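Local coordinates for carbohydrate kinase, pfkB family (Enterococcus faecalis, PDB 3KTN), which probably phosphorylates 2-keto-3-deoxygluconate as a magnesium-binding sugar kinase of the PfkB (ribokinase-like) family, at residues A[38-47]-A[316-325]. Residues are numbered along the deposited sequence; the frame is centred on the assembly and turned at random.
Sequences VNLLANLAHF and DIPLTTVKQV
A single water joins the backbones of His46 and Val322, giving 2.7 Å to His46 O and accepting from Val322 N at 3.1 Å, where helix 322-330 begins. Elsewhere the extended run 316-321 lies along helix 36-46 mainly through apolar contacts. Ile317 splits its branches: CG2, anti to the backbone N, meets Ala42 CB at 3.5 Å, while CD1 reaches Val38 CG1 at 3.8 Å. Pro318 CD lies 3.8 Å from Asn39 CB, and its ring also touches Ala281 of helix 278-291. His46 ND1 bonds back to Ala42 O (3.0 Å, 143°), arriving from the opposite face of that carbonyl to His46 N. With NE2 bonded to Glu24 of a second subunit, this limits the rotation of the imidazole, whose CE1 packs on Leu319 CD2. Phe47 CD1 touches Val322 CG2 at 3.6 Å, and its ring edge meets Thr321 C; the rings of Tyr288 and Phe302 also meet it. Thr321 and Gln324 form a capping box. Buried Asn39, Thr320 and Asp316 bond outside the segments, to Asp280, Asn306 and Arg14 (a salt bridge). Apolar fit and one water thus join the segments, while polar bonds tie them to the surrounding fold, Asp316 with its side chain about 6 Å from the magnesium ion.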
loop_
_atom_site.group_PDB
_atom_site.type_symbol
_atom_site.label_atom_id
_atom_site.label_comp_id
_atom_site.label_asym_id
_atom_site.label_seq_id
_atom_site.Cartn_x
_atom_site.Cartn_y
_atom_site.Cartn_z
ATOM N N VAL A 38 12.848 -17.730 17.027
ATOM C CA VAL A 38 12.060 -17.799 15.798
ATOM C C VAL A 38 12.983 -17.726 14.589
ATOM O O VAL A 38 12.885 -18.549 13.677
ATOM C CB VAL A 38 11.028 -16.645 15.736
ATOM C CG1 VAL A 38 10.167 -16.761 14.476
ATOM C CG2 VAL A 38 10.154 -16.686 16.982
ATOM N N ASN A 39 13.898 -16.758 14.597
ATOM C CA ASN A 39 14.831 -16.579 13.482
ATOM C C ASN A 39 15.671 -17.825 13.275
ATOM O O ASN A 39 15.868 -18.285 12.141
ATOM C CB ASN A 39 15.773 -15.389 13.731
ATOM C CG ASN A 39 15.025 -14.106 14.053
ATOM O OD1 ASN A 39 13.834 -13.974 13.758
ATOM N ND2 ASN A 39 15.726 -13.146 14.648
ATOM N N LEU A 40 16.183 -18.357 14.377
ATOM C CA LEU A 40 17.016 -19.547 14.329
ATOM C C LEU A 40 16.269 -20.746 13.756
ATOM O O LEU A 40 16.689 -21.326 12.752
ATOM C CB LEU A 40 17.523 -19.892 15.733
ATOM C CG LEU A 40 18.445 -21.116 15.795
ATOM C CD1 LEU A 40 19.694 -20.844 14.961
ATOM C CD2 LEU A 40 18.823 -21.426 17.241
ATOM N N LEU A 41 15.166 -21.117 14.397
ATOM C CA LEU A 41 14.388 -22.265 13.951
ATOM C C LEU A 41 13.820 -22.104 12.539
ATOM O O LEU A 41 13.736 -23.082 11.781
ATOM C CB LEU A 41 13.255 -22.550 14.940
ATOM C CG LEU A 41 13.681 -22.859 16.380
ATOM C CD1 LEU A 41 12.457 -23.287 17.180
ATOM C CD2 LEU A 41 14.752 -23.953 16.394
ATOM N N ALA A 42 13.432 -20.878 12.187
ATOM C CA ALA A 42 12.878 -20.611 10.860
ATOM C C ALA A 42 13.912 -20.936 9.789
ATOM O O ALA A 42 13.606 -21.601 8.801
ATOM C CB ALA A 42 12.451 -19.144 10.742
ATOM N N ASN A 43 15.140 -20.469 9.990
ATOM C CA ASN A 43 16.200 -20.721 9.023
ATOM C C ASN A 43 16.524 -22.216 8.960
ATOM O O ASN A 43 16.686 -22.776 7.876
ATOM C CB ASN A 43 17.461 -19.932 9.383
ATOM C CG ASN A 43 18.385 -19.752 8.196
ATOM O OD1 ASN A 43 18.209 -20.392 7.153
ATOM N ND2 ASN A 43 19.377 -18.883 8.343
ATOM N N LEU A 44 16.626 -22.857 10.124
ATOM C CA LEU A 44 16.917 -24.291 10.181
ATOM C C LEU A 44 15.792 -25.101 9.515
ATOM O O LEU A 44 16.050 -26.116 8.867
ATOM C CB LEU A 44 17.112 -24.733 11.637
ATOM C CG LEU A 44 18.379 -24.194 12.316
ATOM C CD1 LEU A 44 18.408 -24.598 13.784
ATOM C CD2 LEU A 44 19.610 -24.724 11.588
ATOM N N ALA A 45 14.547 -24.654 9.669
ATOM C CA ALA A 45 13.427 -25.353 9.038
ATOM C C ALA A 45 13.564 -25.195 7.524
ATOM O O ALA A 45 13.251 -26.110 6.760
ATOM C CB ALA A 45 12.093 -24.777 9.520
ATOM N N HIS A 46 14.037 -24.033 7.087
ATOM C CA HIS A 46 14.230 -23.806 5.662
ATOM C C HIS A 46 15.406 -24.629 5.152
ATOM O O HIS A 46 15.542 -24.852 3.949
ATOM C CB HIS A 46 14.450 -22.319 5.370
ATOM C CG HIS A 46 13.175 -21.561 5.164
ATOM N ND1 HIS A 46 12.239 -21.398 6.162
ATOM C CD2 HIS A 46 12.648 -20.989 4.055
ATOM C CE1 HIS A 46 11.187 -20.763 5.676
ATOM N NE2 HIS A 46 11.412 -20.506 4.399
ATOM N N PHE A 47 16.262 -25.065 6.074
ATOM C CA PHE A 47 17.400 -25.901 5.719
ATOM C C PHE A 47 16.929 -27.354 5.783
ATOM O O PHE A 47 17.717 -28.291 5.640
ATOM C CB PHE A 47 18.573 -25.682 6.684
ATOM C CG PHE A 47 19.327 -24.395 6.459
ATOM C CD1 PHE A 47 19.352 -23.786 5.205
ATOM C CD2 PHE A 47 20.068 -23.823 7.492
ATOM C CE1 PHE A 47 20.110 -22.627 4.979
ATOM C CE2 PHE A 47 20.827 -22.666 7.276
ATOM C CZ PHE A 47 20.845 -22.070 6.015
ATOM N N ASP A 316 13.896 -9.656 10.270
ATOM C CA ASP A 316 14.739 -10.534 11.097
ATOM C C ASP A 316 14.901 -11.978 10.639
ATOM O O ASP A 316 15.954 -12.586 10.843
ATOM C CB ASP A 316 14.200 -10.615 12.529
ATOM C CG ASP A 316 14.102 -9.270 13.204
ATOM O OD1 ASP A 316 14.572 -9.164 14.353
ATOM O OD2 ASP A 316 13.545 -8.326 12.606
ATOM N N ILE A 317 13.844 -12.537 10.063
ATOM C CA ILE A 317 13.864 -13.934 9.645
ATOM C C ILE A 317 14.764 -14.237 8.459
ATOM O O ILE A 317 14.563 -13.705 7.370
ATOM C CB ILE A 317 12.446 -14.442 9.288
ATOM C CG1 ILE A 317 11.430 -14.006 10.352
ATOM C CG2 ILE A 317 12.461 -15.963 9.178
ATOM C CD1 ILE A 317 11.617 -14.662 11.693
ATOM N N PRO A 318 15.771 -15.107 8.658
ATOM C CA PRO A 318 16.701 -15.490 7.588
ATOM C C PRO A 318 16.010 -16.590 6.785
ATOM O O PRO A 318 15.995 -17.755 7.198
ATOM C CB PRO A 318 17.922 -16.032 8.346
ATOM C CG PRO A 318 17.739 -15.528 9.768
ATOM C CD PRO A 318 16.251 -15.592 9.960
ATOM N N LEU A 319 15.420 -16.209 5.658
ATOM C CA LEU A 319 14.703 -17.141 4.795
ATOM C C LEU A 319 15.598 -17.619 3.652
ATOM O O LEU A 319 15.400 -17.241 2.490
ATOM C CB LEU A 319 13.451 -16.456 4.234
ATOM C CG LEU A 319 12.430 -15.970 5.276
ATOM C CD1 LEU A 319 11.481 -14.975 4.647
ATOM C CD2 LEU A 319 11.658 -17.147 5.840
ATOM N N THR A 320 16.582 -18.448 3.992
ATOM C CA THR A 320 17.521 -18.984 3.013
ATOM C C THR A 320 17.470 -20.508 2.966
ATOM O O THR A 320 16.998 -21.152 3.900
ATOM C CB THR A 320 18.980 -18.552 3.331
ATOM O OG1 THR A 320 19.322 -18.945 4.668
ATOM C CG2 THR A 320 19.127 -17.043 3.200
ATOM N N THR A 321 17.939 -21.077 1.861
ATOM C CA THR A 321 17.963 -22.524 1.702
ATOM C C THR A 321 19.405 -22.955 1.448
ATOM O O THR A 321 20.248 -22.134 1.078
ATOM C CB THR A 321 17.102 -22.976 0.510
ATOM O OG1 THR A 321 17.680 -22.483 -0.705
ATOM C CG2 THR A 321 15.681 -22.446 0.646
ATOM N N VAL A 322 19.685 -24.238 1.650
ATOM C CA VAL A 322 21.029 -24.770 1.439
ATOM C C VAL A 322 21.480 -24.547 0.002
ATOM O O VAL A 322 22.621 -24.154 -0.242
ATOM C CB VAL A 322 21.096 -26.283 1.772
ATOM C CG1 VAL A 322 22.505 -26.821 1.506
ATOM C CG2 VAL A 322 20.734 -26.505 3.228
ATOM N N LYS A 323 20.582 -24.776 -0.950
ATOM C CA LYS A 323 20.914 -24.588 -2.358
ATOM C C LYS A 323 21.251 -23.138 -2.689
ATOM O O LYS A 323 22.162 -22.865 -3.476
ATOM C CB LYS A 323 19.762 -25.067 -3.245
ATOM C CG LYS A 323 19.575 -26.580 -3.208
ATOM C CD LYS A 323 18.541 -27.051 -4.217
ATOM C CE LYS A 323 18.458 -28.573 -4.249
ATOM N NZ LYS A 323 17.445 -29.045 -5.236
ATOM N N GLN A 324 20.517 -22.209 -2.085
ATOM C CA GLN A 324 20.744 -20.790 -2.323
ATOM C C GLN A 324 22.130 -20.376 -1.838
ATOM O O GLN A 324 22.868 -19.691 -2.546
ATOM C CB GLN A 324 19.661 -19.965 -1.619
ATOM C CG GLN A 324 19.902 -18.461 -1.605
ATOM C CD GLN A 324 18.815 -17.711 -0.841
ATOM O OE1 GLN A 324 18.403 -18.128 0.245
ATOM N NE2 GLN A 324 18.355 -16.597 -1.402
ATOM N N VAL A 325 22.479 -20.794 -0.626
ATOM C CA VAL A 325 23.782 -20.472 -0.049
ATOM C C VAL A 325 24.893 -21.065 -0.916
ATOM O O VAL A 325 25.872 -20.389 -1.234
ATOM C CB VAL A 325 23.914 -21.036 1.389
ATOM C CG1 VAL A 325 25.274 -20.682 1.965
ATOM C CG2 VAL A 325 22.795 -20.489 2.271
HETATM O O HOH W 1 17.208 -26.026 2.233
#